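Local coordinates for protein putative tetR family transcription regulator (Shewanella loihica, PDB 3PPB) that probably binds DNA through a predicted helix-turn-helix motif and regulates transcription, as other members of the TetR family do, at residues Q55-L60 with Q104-L109; L21-G26 with N100-A105; E151-N156 with N190-R195. One frame throughout, in Å; residues are numbered along the deposited sequence.

Contacts 1 and 2 work as a pair: their centres lie 8 Å apart, both draw on helix 101-110, and they touch where Phe22 and Val23 of helix 10-24 meet Leu60 and Phe106. Contact 1 is buried and brings an aromatic ring against two leucines of helix 53-74. Contact 2, nearer the surface, sets Val23 of helix 10-24 against Leu102 and Ala105 of helix 101-110, all aliphatic. Contact 3 lies across the centre of the chain, about 25 Å from contact 1 and 28 Å from contact 2 between centres. It too is buried, but selenomethionine chains and an asparagine replace the pure hydrocarbon. All three touch the second subunit; contact 3 differs in the hydrogen bond its Asn156 makes there.

Contact 1 of 3, residues Q55-L60 with Q104-L109; sequences QLLEQL and QAFFQL. With EDO (1,2-ethanediol), chain F; EDO (1,2-ethanediol), chain I.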
ATOM      1  N   GLN A  55     -13.106  10.123 -14.377  1.00 48.27           N
ATOM      2  CA  GLN A  55     -12.867   9.360 -15.610  1.00 48.91           C
ATOM      3  C   GLN A  55     -11.418   9.513 -16.086  1.00 50.97           C
ATOM      4  O   GLN A  55     -10.826   8.530 -16.532  1.00 49.06           O
ATOM      5  CB  GLN A  55     -13.849   9.775 -16.708  1.00 52.50           C
ATOM      6  CG  GLN A  55     -15.099   8.904 -16.664  1.00 76.39           C
ATOM      7  CD  GLN A  55     -16.219   9.440 -17.511  1.00 97.15           C
ATOM      8  OE1 GLN A  55     -17.096  10.168 -17.032  1.00 87.84           O
ATOM      9  NE2 GLN A  55     -16.238   9.052 -18.778  1.00 95.35           N
ATOM     10  N   LEU A  56     -10.840  10.736 -15.960  1.00 46.09           N
ATOM     11  CA  LEU A  56      -9.446  10.988 -16.312  1.00 44.36           C
ATOM     12  C   LEU A  56      -8.528  10.136 -15.417  1.00 45.13           C
ATOM     13  O   LEU A  56      -7.617   9.490 -15.937  1.00 45.76           O
ATOM     14  CB  LEU A  56      -9.122  12.490 -16.198  1.00 44.91           C
ATOM     15  CG  LEU A  56      -7.664  12.971 -16.385  1.00 49.24           C
ATOM     16  CD1 LEU A  56      -7.006  12.398 -17.663  1.00 49.65           C
ATOM     17  CD2 LEU A  56      -7.605  14.513 -16.394  1.00 49.29           C
ATOM     18  N   LEU A  57      -8.786  10.099 -14.094  1.00 37.66           N
ATOM     19  CA  LEU A  57      -7.997   9.270 -13.173  1.00 36.04           C
ATOM     20  C   LEU A  57      -8.117   7.778 -13.539  1.00 40.37           C
ATOM     21  O   LEU A  57      -7.118   7.065 -13.514  1.00 39.23           O
ATOM     22  CB  LEU A  57      -8.411   9.486 -11.695  1.00 35.56           C
ATOM     23  CG  LEU A  57      -7.767   8.517 -10.669  1.00 39.96           C
ATOM     24  CD1 LEU A  57      -6.265   8.675 -10.638  1.00 39.67           C
ATOM     25  CD2 LEU A  57      -8.376   8.669  -9.278  1.00 42.73           C
ATOM     26  N   GLU A  58      -9.335   7.317 -13.868  1.00 38.14           N
ATOM     27  CA  GLU A  58      -9.594   5.909 -14.199  1.00 37.81           C
ATOM     28  C   GLU A  58      -8.871   5.495 -15.492  1.00 41.80           C
ATOM     29  O   GLU A  58      -8.270   4.419 -15.533  1.00 38.60           O
ATOM     30  CB  GLU A  58     -11.097   5.664 -14.318  1.00 39.34           C
ATOM     31  CG  GLU A  58     -11.798   5.726 -12.974  1.00 45.39           C
ATOM     32  CD  GLU A  58     -13.314   5.672 -12.998  1.00 62.59           C
ATOM     33  OE1 GLU A  58     -13.905   5.617 -14.100  1.00 57.22           O
ATOM     34  OE2 GLU A  58     -13.915   5.669 -11.901  1.00 52.40           O
ATOM     35  N   GLN A  59      -8.898   6.373 -16.517  1.00 41.13           N
ATOM     36  CA  GLN A  59      -8.243   6.108 -17.798  1.00 42.12           C
ATOM     37  C   GLN A  59      -6.731   6.110 -17.624  1.00 44.29           C
ATOM     38  O   GLN A  59      -6.048   5.262 -18.203  1.00 42.71           O
ATOM     39  CB  GLN A  59      -8.678   7.117 -18.893  1.00 45.13           C
ATOM     40  CG  GLN A  59     -10.143   6.964 -19.353  1.00 74.82           C
ATOM     41  CD  GLN A  59     -10.500   5.556 -19.778  1.00100.56           C
ATOM     42  OE1 GLN A  59      -9.937   5.006 -20.731  1.00100.96           O
ATOM     43  NE2 GLN A  59     -11.424   4.930 -19.059  1.00 88.56           N
ATOM     44  N   LEU A  60      -6.214   7.047 -16.809  1.00 41.27           N
ATOM     45  CA  LEU A  60      -4.788   7.112 -16.503  1.00 40.90           C
ATOM     46  C   LEU A  60      -4.353   5.832 -15.775  1.00 42.35           C
ATOM     47  O   LEU A  60      -3.363   5.198 -16.159  1.00 41.70           O
ATOM     48  CB  LEU A  60      -4.509   8.355 -15.639  1.00 41.49           C
ATOM     49  CG  LEU A  60      -3.072   8.562 -15.186  1.00 46.99           C
ATOM     50  CD1 LEU A  60      -2.115   8.712 -16.380  1.00 48.87           C
ATOM     51  CD2 LEU A  60      -2.968   9.751 -14.242  1.00 48.29           C
ATOM     52  N   GLN A 104       5.518   4.889 -10.826  1.00 31.30           N
ATOM     53  CA  GLN A 104       5.611   4.042  -9.642  1.00 28.76           C
ATOM     54  C   GLN A 104       5.025   4.775  -8.409  1.00 33.90           C
ATOM     55  O   GLN A 104       4.255   4.176  -7.656  1.00 31.29           O
ATOM     56  CB  GLN A 104       7.056   3.576  -9.387  1.00 28.99           C
ATOM     57  CG  GLN A 104       7.244   2.791  -8.085  1.00 32.03           C
ATOM     58  CD  GLN A 104       6.330   1.590  -7.956  1.00 44.59           C
ATOM     59  OE1 GLN A 104       5.905   0.981  -8.946  1.00 35.42           O
ATOM     60  NE2 GLN A 104       6.031   1.202  -6.724  1.00 35.77           N
ATOM     61  N   ALA A 105       5.350   6.073  -8.234  1.00 33.80           N
ATOM     62  CA  ALA A 105       4.782   6.878  -7.137  1.00 34.12           C
ATOM     63  C   ALA A 105       3.233   6.913  -7.257  1.00 38.13           C
ATOM     64  O   ALA A 105       2.546   6.835  -6.245  1.00 39.36           O
ATOM     65  CB  ALA A 105       5.353   8.289  -7.171  1.00 35.52           C
ATOM     66  N   PHE A 106       2.705   6.964  -8.508  1.00 33.72           N
ATOM     67  CA  PHE A 106       1.278   6.925  -8.848  1.00 32.87           C
ATOM     68  C   PHE A 106       0.677   5.600  -8.363  1.00 37.01           C
ATOM     69  O   PHE A 106      -0.409   5.622  -7.789  1.00 38.62           O
ATOM     70  CB  PHE A 106       1.075   7.112 -10.377  1.00 34.55           C
ATOM     71  CG  PHE A 106      -0.350   6.940 -10.847  1.00 35.58           C
ATOM     72  CD1 PHE A 106      -1.247   8.001 -10.795  1.00 38.10           C
ATOM     73  CD2 PHE A 106      -0.804   5.709 -11.322  1.00 37.04           C
ATOM     74  CE1 PHE A 106      -2.574   7.839 -11.200  1.00 38.95           C
ATOM     75  CE2 PHE A 106      -2.133   5.548 -11.729  1.00 39.97           C
ATOM     76  CZ  PHE A 106      -3.003   6.622 -11.686  1.00 38.18           C
ATOM     77  N   PHE A 107       1.391   4.456  -8.541  1.00 33.39           N
ATOM     78  CA  PHE A 107       0.900   3.154  -8.037  1.00 31.83           C
ATOM     79  C   PHE A 107       0.878   3.155  -6.511  1.00 36.38           C
ATOM     80  O   PHE A 107      -0.107   2.762  -5.895  1.00 35.33           O
ATOM     81  CB  PHE A 107       1.761   1.980  -8.531  1.00 32.25           C
ATOM     82  CG  PHE A 107       1.564   1.494  -9.947  1.00 33.51           C
ATOM     83  CD1 PHE A 107       0.383   1.768 -10.641  1.00 36.61           C
ATOM     84  CD2 PHE A 107       2.522   0.707 -10.562  1.00 33.64           C
ATOM     85  CE1 PHE A 107       0.191   1.292 -11.935  1.00 36.76           C
ATOM     86  CE2 PHE A 107       2.307   0.191 -11.844  1.00 36.67           C
ATOM     87  CZ  PHE A 107       1.153   0.498 -12.523  1.00 35.14           C
ATOM     88  N   GLN A 108       1.944   3.638  -5.903  1.00 34.29           N
ATOM     89  CA  GLN A 108       2.057   3.686  -4.454  1.00 34.15           C
ATOM     90  C   GLN A 108       0.877   4.508  -3.893  1.00 38.69           C
ATOM     91  O   GLN A 108       0.235   4.104  -2.936  1.00 37.64           O
ATOM     92  CB  GLN A 108       3.436   4.268  -4.094  1.00 35.05           C
ATOM     93  CG  GLN A 108       4.057   3.764  -2.810  1.00 48.08           C
ATOM     94  CD  GLN A 108       4.244   2.268  -2.688  1.00 52.41           C
ATOM     95  OE1 GLN A 108       3.393   1.583  -2.144  1.00 45.00           O
ATOM     96  NE2 GLN A 108       5.395   1.734  -3.089  1.00 44.49           N
ATOM     97  N   LEU A 109       0.515   5.585  -4.555  1.00 36.01           N
ATOM     98  CA  LEU A 109      -0.593   6.394  -4.066  1.00 36.94           C
ATOM     99  C   LEU A 109      -1.987   5.845  -4.388  1.00 38.44           C
ATOM    100  O   LEU A 109      -2.892   6.053  -3.580  1.00 39.17           O
ATOM    101  CB  LEU A 109      -0.492   7.816  -4.647  1.00 38.40           C
ATOM    102  CG  LEU A 109       0.648   8.692  -4.151  1.00 44.13           C
ATOM    103  CD1 LEU A 109       0.934   9.801  -5.150  1.00 45.51           C
ATOM    104  CD2 LEU A 109       0.322   9.271  -2.775  1.00 47.18           C
TER
HETATM  105  C1  EDO F 209      -0.115   2.441  -0.052  1.00 63.92           C
HETATM  106  O1  EDO F 209       1.087   2.404  -0.833  1.00 65.36           O
HETATM  107  C2  EDO F 209      -0.865   1.128  -0.253  1.00 61.34           C
HETATM  108  O2  EDO F 209      -2.230   1.273   0.169  1.00 61.44           O
HETATM  109  C1  EDO I 212     -11.829   7.119  -9.155  1.00 54.47           C
HETATM  110  O1  EDO I 212     -12.429   5.926  -9.670  1.00 56.31           O
HETATM  111  C2  EDO I 212     -12.858   8.166  -8.752  1.00 53.19           C
HETATM  112  O2  EDO I 212     -14.108   7.616  -8.311  1.00 60.18           O
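Phe106 reaches out from helix 101-110 and brings the end of its ring up against Leu57 and Leu60, one helical turn apart on helix 53-74. The two leucines meet it differently. Leu57 arrives at the rim, its CD1 close to the ring plane and 3.8 Å from Phe106 CE1. Leu60 approaches on a slant, with CD2 3.6 Å from the same CE1 and CG 4.0 Å from Phe106 CZ. Between these segments the closest contacts all fall on CE1 and CZ. Reach explains this: CG of Phe106 stands anti to the backbone N (chi1 174°), sending the ring straight across a gap where the closest CA atoms, those of Leu60 and Phe106, are still 9.8 Å apart. Leu19 of helix 10-24 and the ring of Tyr110 add further walls. Beyond the apolar part, Glu58 OE2 accepts a hydrogen bond of 2.7 Å from O1 of an ethanediol, probably a crystallisation additive. In TetR-type repressors the helix after the DNA-binding headpiece leads into the regulatory domain, and helix 53-74 appears to be its counterpart. Since hydrocarbon alone joins the two segments, without directional bonds, the contact rests on apolar burial and on the fit of shapes.

Contact 2 of 3, residues L21-G26 with N100-A105; sequences LFVSQG and NPLKQA
Val23, in the last turn of helix 10-24, presses both its methyl groups against the start of helix 101-110, where Leu102 and Ala105 receive them. This is the close part of the contact. Leu102 CD1 lies 3.8 Å from Val23 CG1 and 4.0 Å from Val23 CG2, so one leucine methyl touches both branches of the valine. Ala105 offers a single methyl, its CB 4.0 Å from Val23 CG1; being so short, it lets the backbones come near, and the CA atoms of Val23 and Ala105 are 6.7 Å apart. The other branch, Val23 CG2, turns to the backbone, 3.8 Å from Leu102 O and 3.7 Å from Phe106 CA. The leucine gets there because its CG is anti to the backbone N (chi1 -174°), which carries the branched end over to the valine. With an alanine here instead of Val23, CB would stay but both methyls would go, which would probably leave Leu102 CD1 less firmly packed and open a gap beside Ala105 CB. The outer side is looser. Ser24 and Pro101 are exposed and do not meet across the segments; Ser24 OG bonds back to Gln20 O, while Lys103 NZ forms a salt bridge with Glu67. Helix 10-24 belongs to the presumed DNA-binding headpiece and helix 101-110 probably to the regulatory part, consistent with a junction between the two. The Val23 patch, with its aliphatic side-chain contacts, implies dispersion; a directional tie between these helices comes from Phe22 O, hydrogen-bonded to Tyr110 OH.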
ATOM      1  N   LEU A  21       0.508  15.888 -11.841  1.00 40.67           N
ATOM      2  CA  LEU A  21      -0.234  16.616 -10.811  1.00 40.39           C
ATOM      3  C   LEU A  21      -0.906  15.714  -9.788  1.00 42.73           C
ATOM      4  O   LEU A  21      -0.879  16.054  -8.605  1.00 42.97           O
ATOM      5  CB  LEU A  21      -1.263  17.563 -11.440  1.00 40.96           C
ATOM      6  CG  LEU A  21      -0.689  18.749 -12.221  1.00 45.56           C
ATOM      7  CD1 LEU A  21      -1.742  19.387 -13.076  1.00 45.03           C
ATOM      8  CD2 LEU A  21      -0.068  19.799 -11.283  1.00 48.43           C
ATOM      9  N   PHE A  22      -1.491  14.571 -10.213  1.00 38.21           N
ATOM     10  CA  PHE A  22      -2.126  13.631  -9.280  1.00 37.26           C
ATOM     11  C   PHE A  22      -1.090  13.045  -8.315  1.00 43.69           C
ATOM     12  O   PHE A  22      -1.445  12.654  -7.208  1.00 44.60           O
ATOM     13  CB  PHE A  22      -2.871  12.499 -10.016  1.00 37.80           C
ATOM     14  CG  PHE A  22      -4.130  12.890 -10.756  1.00 39.10           C
ATOM     15  CD1 PHE A  22      -4.776  14.091 -10.481  1.00 43.13           C
ATOM     16  CD2 PHE A  22      -4.686  12.042 -11.706  1.00 39.24           C
ATOM     17  CE1 PHE A  22      -5.948  14.441 -11.150  1.00 44.70           C
ATOM     18  CE2 PHE A  22      -5.859  12.387 -12.373  1.00 43.41           C
ATOM     19  CZ  PHE A  22      -6.479  13.595 -12.103  1.00 43.62           C
ATOM     20  N   VAL A  23       0.184  13.025  -8.711  1.00 40.29           N
ATOM     21  CA  VAL A  23       1.234  12.518  -7.833  1.00 40.69           C
ATOM     22  C   VAL A  23       1.729  13.643  -6.894  1.00 47.86           C
ATOM     23  O   VAL A  23       1.838  13.414  -5.693  1.00 47.22           O
ATOM     24  CB  VAL A  23       2.392  11.895  -8.653  1.00 43.63           C
ATOM     25  CG1 VAL A  23       3.689  11.819  -7.842  1.00 43.78           C
ATOM     26  CG2 VAL A  23       1.996  10.531  -9.192  1.00 41.47           C
ATOM     27  N   SER A  24       2.049  14.836  -7.436  1.00 45.95           N
ATOM     28  CA  SER A  24       2.602  15.919  -6.616  1.00 46.17           C
ATOM     29  C   SER A  24       1.562  16.644  -5.762  1.00 51.57           C
ATOM     30  O   SER A  24       1.923  17.136  -4.696  1.00 51.89           O
ATOM     31  CB  SER A  24       3.352  16.925  -7.480  1.00 48.86           C
ATOM     32  OG  SER A  24       2.554  17.362  -8.568  1.00 61.32           O
ATOM     33  N   GLN A  25       0.291  16.706  -6.202  1.00 48.82           N
ATOM     34  CA  GLN A  25      -0.761  17.447  -5.483  1.00 49.26           C
ATOM     35  C   GLN A  25      -1.985  16.616  -5.077  1.00 53.35           C
ATOM     36  O   GLN A  25      -2.895  17.156  -4.455  1.00 56.33           O
ATOM     37  CB  GLN A  25      -1.263  18.595  -6.357  1.00 51.27           C
ATOM     38  CG  GLN A  25      -0.245  19.693  -6.594  1.00 60.76           C
ATOM     39  CD  GLN A  25      -0.733  20.744  -7.559  1.00 77.05           C
ATOM     40  OE1 GLN A  25       0.062  21.522  -8.094  1.00 76.18           O
ATOM     41  NE2 GLN A  25      -2.041  20.806  -7.802  1.00 60.43           N
ATOM     42  N   GLY A  26      -2.044  15.358  -5.488  1.00 44.96           N
ATOM     43  CA  GLY A  26      -3.185  14.502  -5.202  1.00 43.35           C
ATOM     44  C   GLY A  26      -4.317  14.706  -6.188  1.00 46.27           C
ATOM     45  O   GLY A  26      -4.289  15.635  -6.992  1.00 45.31           O
ATOM     46  N   ASN A 100      10.742   3.965 -13.756  1.00 33.66           N
ATOM     47  CA  ASN A 100       9.627   4.914 -13.955  1.00 33.38           C
ATOM     48  C   ASN A 100       9.187   5.493 -12.609  1.00 36.92           C
ATOM     49  O   ASN A 100       8.140   5.100 -12.094  1.00 35.64           O
ATOM     50  CB  ASN A 100       8.459   4.200 -14.665  1.00 35.79           C
ATOM     51  CG  ASN A 100       8.873   3.524 -15.954  1.00 53.07           C
ATOM     52  OD1 ASN A 100       8.862   4.135 -17.019  1.00 49.60           O
ATOM     53  ND2 ASN A 100       9.322   2.278 -15.884  1.00 39.33           N
ATOM     54  N   PRO A 101       9.993   6.393 -11.995  1.00 34.62           N
ATOM     55  CA  PRO A 101       9.670   6.857 -10.626  1.00 34.23           C
ATOM     56  C   PRO A 101       8.330   7.588 -10.490  1.00 38.37           C
ATOM     57  O   PRO A 101       7.669   7.415  -9.467  1.00 37.43           O
ATOM     58  CB  PRO A 101      10.853   7.768 -10.252  1.00 36.13           C
ATOM     59  CG  PRO A 101      11.523   8.100 -11.540  1.00 40.75           C
ATOM     60  CD  PRO A 101      11.301   6.923 -12.437  1.00 36.21           C
ATOM     61  N   LEU A 102       7.899   8.340 -11.517  1.00 35.31           N
ATOM     62  CA  LEU A 102       6.619   9.038 -11.443  1.00 34.61           C
ATOM     63  C   LEU A 102       5.419   8.056 -11.475  1.00 36.23           C
ATOM     64  O   LEU A 102       4.543   8.121 -10.593  1.00 33.92           O
ATOM     65  CB  LEU A 102       6.513  10.073 -12.578  1.00 35.96           C
ATOM     66  CG  LEU A 102       5.295  10.984 -12.569  1.00 40.85           C
ATOM     67  CD1 LEU A 102       5.207  11.790 -11.276  1.00 40.70           C
ATOM     68  CD2 LEU A 102       5.364  11.939 -13.732  1.00 43.35           C
ATOM     69  N   LYS A 103       5.406   7.142 -12.465  1.00 32.56           N
ATOM     70  CA  LYS A 103       4.357   6.134 -12.607  1.00 33.11           C
ATOM     71  C   LYS A 103       4.330   5.184 -11.409  1.00 34.41           C
ATOM     72  O   LYS A 103       3.247   4.774 -10.980  1.00 29.79           O
ATOM     73  CB  LYS A 103       4.542   5.350 -13.907  1.00 36.91           C
ATOM     74  CG  LYS A 103       4.149   6.160 -15.114  1.00 30.32           C
ATOM     75  CD  LYS A 103       4.661   5.554 -16.410  1.00 31.55           C
ATOM     76  CE  LYS A 103       4.341   6.515 -17.533  1.00 34.11           C
ATOM     77  NZ  LYS A 103       4.921   6.054 -18.816  1.00 33.78           N
ATOM     78  N   GLN A 104       5.518   4.889 -10.826  1.00 31.30           N
ATOM     79  CA  GLN A 104       5.611   4.042  -9.642  1.00 28.76           C
ATOM     80  C   GLN A 104       5.025   4.775  -8.409  1.00 33.90           C
ATOM     81  O   GLN A 104       4.255   4.176  -7.656  1.00 31.29           O
ATOM     82  CB  GLN A 104       7.056   3.576  -9.387  1.00 28.99           C
ATOM     83  CG  GLN A 104       7.244   2.791  -8.085  1.00 32.03           C
ATOM     84  CD  GLN A 104       6.330   1.590  -7.956  1.00 44.59           C
ATOM     85  OE1 GLN A 104       5.905   0.981  -8.946  1.00 35.42           O
ATOM     86  NE2 GLN A 104       6.031   1.202  -6.724  1.00 35.77           N
ATOM     87  N   ALA A 105       5.350   6.073  -8.234  1.00 33.80           N
ATOM     88  CA  ALA A 105       4.782   6.878  -7.137  1.00 34.12           C
ATOM     89  C   ALA A 105       3.233   6.913  -7.257  1.00 38.13           C
ATOM     90  O   ALA A 105       2.546   6.835  -6.245  1.00 39.36           O
ATOM     91  CB  ALA A 105       5.353   8.289  -7.171  1.00 35.52           C
TER

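Contact 3 of 3, residues E151-N156 with N190-R195; sequences ELMQDN and NAMAVR
Met153 and Met192, both selenomethionines, touch through the methyl end of one and the stem of the other: Met153 CE lies 4.1 Å from Met192 CB and equally far from Met192 O. The chain of Met153 runs extended through chi2 and then bends at chi3 (80°), which brings CE up against Met192. One turn further along, Asn156 sends its amide across, and Asn156 ND2 rests 3.8 Å from Ala191 CB. That pairing is packing, since the polar needs of the amide are met by other partners: ND2 bonds to Gln160 OE1 of the same chain, and OD1 accepts from Gln160 NE2 of the second subunit, which probably fixes the rotation of the amide. Helices 150-170 and 178-192 are the last two of the chain, and their closeness to the second subunit is consistent with the four-helix bundle through which TetR-family proteins usually dimerise. Around this first shell, Ile136 and Gln140 of helix 130-141 touch Met153. Backbone hydrogen bonds tie Met192 to Ala146 and Val194 to Glu144, while Arg195 NH1 reaches Val194 O of the second subunit.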
ATOM      1  N   GLU A 151      -7.839 -14.738  -4.918  1.00 27.00           N
ATOM      2  CA  GLU A 151      -7.870 -13.278  -4.843  1.00 26.22           C
ATOM      3  C   GLU A 151      -7.024 -12.724  -3.687  1.00 29.51           C
ATOM      4  O   GLU A 151      -6.415 -11.668  -3.827  1.00 27.31           O
ATOM      5  CB  GLU A 151      -9.295 -12.737  -4.776  1.00 28.07           C
ATOM      6  CG  GLU A 151      -9.299 -11.311  -5.299  1.00 42.48           C
ATOM      7  CD  GLU A 151     -10.581 -10.528  -5.174  1.00 53.07           C
ATOM      8  OE1 GLU A 151     -11.648 -11.087  -5.509  1.00 51.98           O
ATOM      9  OE2 GLU A 151     -10.507  -9.327  -4.824  1.00 48.03           O
ATOM     10  N   LEU A 152      -6.969 -13.446  -2.567  1.00 27.32           N
ATOM     11  CA  LEU A 152      -6.148 -13.063  -1.419  1.00 26.15           C
ATOM     12  C   LEU A 152      -4.679 -13.181  -1.827  1.00 28.43           C
ATOM     13  O   LEU A 152      -3.877 -12.315  -1.505  1.00 28.72           O
ATOM     14  CB  LEU A 152      -6.465 -13.959  -0.192  1.00 26.60           C
ATOM     15  CG  LEU A 152      -5.613 -13.743   1.075  1.00 29.43           C
ATOM     16  CD1 LEU A 152      -5.605 -12.273   1.546  1.00 28.80           C
ATOM     17  CD2 LEU A 152      -6.061 -14.653   2.182  1.00 33.61           C
HETATM   18  N   MSE A 153      -4.338 -14.239  -2.566  1.00 23.39           N
HETATM   19  CA  MSE A 153      -2.963 -14.429  -3.022  1.00 20.78           C
HETATM   20  C   MSE A 153      -2.568 -13.303  -3.997  1.00 26.60           C
HETATM   21  O   MSE A 153      -1.457 -12.812  -3.889  1.00 23.96           O
HETATM   22  CB  MSE A 153      -2.800 -15.823  -3.648  1.00 20.77           C
HETATM   23  CG  MSE A 153      -3.030 -16.960  -2.625  1.00 24.94           C
HETATM   24 SE   MSE A 153      -2.727 -18.675  -3.446  0.75 29.79          SE
HETATM   25  CE  MSE A 153      -0.822 -18.735  -3.365  1.00 24.41           C
ATOM     26  N   GLN A 154      -3.474 -12.881  -4.932  1.00 26.95           N
ATOM     27  CA  GLN A 154      -3.109 -11.799  -5.868  0.50 26.39           C
ATOM     28  C   GLN A 154      -2.957 -10.489  -5.103  1.00 30.03           C
ATOM     29  O   GLN A 154      -2.000  -9.767  -5.376  1.00 30.14           O
ATOM     30  CB  GLN A 154      -4.078 -11.632  -7.060  0.50 28.14           C
ATOM     31  CG  GLN A 154      -3.483 -10.715  -8.154  0.50 32.40           C
ATOM     32  CD  GLN A 154      -4.176 -10.684  -9.502  0.50 47.53           C
ATOM     33  OE1 GLN A 154      -4.961 -11.571  -9.864  0.50 46.41           O
ATOM     34  NE2 GLN A 154      -3.848  -9.673 -10.306  0.50 25.62           N
ATOM     35  N   ASP A 155      -3.842 -10.191  -4.111  1.00 25.37           N
ATOM     36  CA  ASP A 155      -3.692  -8.969  -3.307  1.00 23.57           C
ATOM     37  C   ASP A 155      -2.375  -9.019  -2.572  1.00 26.76           C
ATOM     38  O   ASP A 155      -1.707  -7.995  -2.429  1.00 25.50           O
ATOM     39  CB  ASP A 155      -4.837  -8.799  -2.301  1.00 24.72           C
ATOM     40  CG  ASP A 155      -6.126  -8.258  -2.887  1.00 29.09           C
ATOM     41  OD1 ASP A 155      -6.115  -7.847  -4.065  1.00 25.09           O
ATOM     42  OD2 ASP A 155      -7.148  -8.264  -2.168  1.00 33.20           O
ATOM     43  N   ASN A 156      -2.003 -10.220  -2.087  1.00 25.05           N
ATOM     44  CA  ASN A 156      -0.766 -10.393  -1.354  1.00 24.51           C
ATOM     45  C   ASN A 156       0.424 -10.086  -2.263  1.00 25.50           C
ATOM     46  O   ASN A 156       1.323  -9.370  -1.825  1.00 25.65           O
ATOM     47  CB  ASN A 156      -0.684 -11.785  -0.738  1.00 28.47           C
ATOM     48  CG  ASN A 156       0.595 -11.983   0.002  1.00 33.74           C
ATOM     49  OD1 ASN A 156       0.836 -11.395   1.069  1.00 23.02           O
ATOM     50  ND2 ASN A 156       1.485 -12.678  -0.663  1.00 21.79           N
ATOM     51  N   ASN A 190       8.226 -17.267  -0.832  1.00 27.34           N
ATOM     52  CA  ASN A 190       7.948 -18.050   0.379  1.00 25.59           C
ATOM     53  C   ASN A 190       6.573 -17.773   0.971  1.00 27.29           C
ATOM     54  O   ASN A 190       6.024 -18.652   1.642  1.00 26.27           O
ATOM     55  CB  ASN A 190       9.045 -17.877   1.414  1.00 27.67           C
ATOM     56  CG  ASN A 190      10.312 -18.556   0.976  1.00 38.09           C
ATOM     57  OD1 ASN A 190      10.323 -19.349   0.034  1.00 33.94           O
ATOM     58  ND2 ASN A 190      11.416 -18.236   1.616  1.00 25.97           N
ATOM     59  N   ALA A 191       5.987 -16.598   0.702  1.00 22.31           N
ATOM     60  CA  ALA A 191       4.615 -16.349   1.170  1.00 22.25           C
ATOM     61  C   ALA A 191       3.654 -17.331   0.520  1.00 25.82           C
ATOM     62  O   ALA A 191       2.773 -17.844   1.193  1.00 26.41           O
ATOM     63  CB  ALA A 191       4.176 -14.911   0.831  1.00 22.26           C
HETATM   64  N   MSE A 192       3.861 -17.615  -0.779  1.00 23.21           N
HETATM   65  CA  MSE A 192       3.018 -18.461  -1.642  0.50 22.41           C
HETATM   66  C   MSE A 192       3.359 -19.935  -1.665  1.00 28.78           C
HETATM   67  O   MSE A 192       2.492 -20.746  -1.969  1.00 31.19           O
HETATM   68  CB  MSE A 192       3.166 -18.007  -3.106  0.50 23.77           C
HETATM   69  CG  MSE A 192       2.799 -16.571  -3.391  0.50 28.51           C
HETATM   70 SE   MSE A 192       2.642 -16.375  -5.311  0.38 34.04          SE
HETATM   71  CE  MSE A 192       4.537 -16.437  -5.821  0.50 30.16           C
ATOM     72  N   ALA A 193       4.662 -20.287  -1.534  1.00 26.89           N
ATOM     73  CA  ALA A 193       5.113 -21.665  -1.711  1.00 26.15           C
ATOM     74  C   ALA A 193       4.500 -22.616  -0.690  1.00 32.56           C
ATOM     75  O   ALA A 193       4.257 -22.208   0.452  1.00 31.44           O
ATOM     76  CB  ALA A 193       6.640 -21.733  -1.644  1.00 25.72           C
ATOM     77  N   VAL A 194       4.270 -23.896  -1.101  1.00 31.88           N
ATOM     78  CA  VAL A 194       3.746 -24.959  -0.228  1.00 33.77           C
ATOM     79  C   VAL A 194       4.750 -25.234   0.894  1.00 39.83           C
ATOM     80  O   VAL A 194       5.970 -25.193   0.660  1.00 38.88           O
ATOM     81  CB  VAL A 194       3.431 -26.305  -0.949  1.00 40.40           C
ATOM     82  CG1 VAL A 194       2.134 -26.265  -1.729  1.00 40.83           C
ATOM     83  CG2 VAL A 194       4.592 -26.772  -1.820  1.00 40.90           C
ATOM     84  N   ARG A 195       4.241 -25.575   2.081  1.00 38.03           N
ATOM     85  CA  ARG A 195       5.043 -25.960   3.251  1.00 42.61           C
ATOM     86  C   ARG A 195       4.536 -27.293   3.801  1.00 47.22           C
ATOM     87  O   ARG A 195       3.319 -27.555   3.657  1.00 49.94           O
ATOM     88  CB  ARG A 195       4.989 -24.879   4.322  1.00 43.54           C
ATOM     89  CG  ARG A 195       5.947 -23.724   4.010  1.00 56.24           C
ATOM     90  CD  ARG A 195       6.353 -22.942   5.246  1.00 65.78           C
ATOM     91  NE  ARG A 195       7.192 -23.733   6.146  1.00 74.87           N
ATOM     92  CZ  ARG A 195       8.438 -23.419   6.493  1.00 88.36           C
ATOM     93  NH1 ARG A 195       8.998 -22.298   6.050  1.00 76.64           N
ATOM     94  NH2 ARG A 195       9.129 -24.221   7.292  1.00 65.67           N
ATOM     95  OXT ARG A 195       5.355 -28.080   4.340  1.00 55.19           O
TER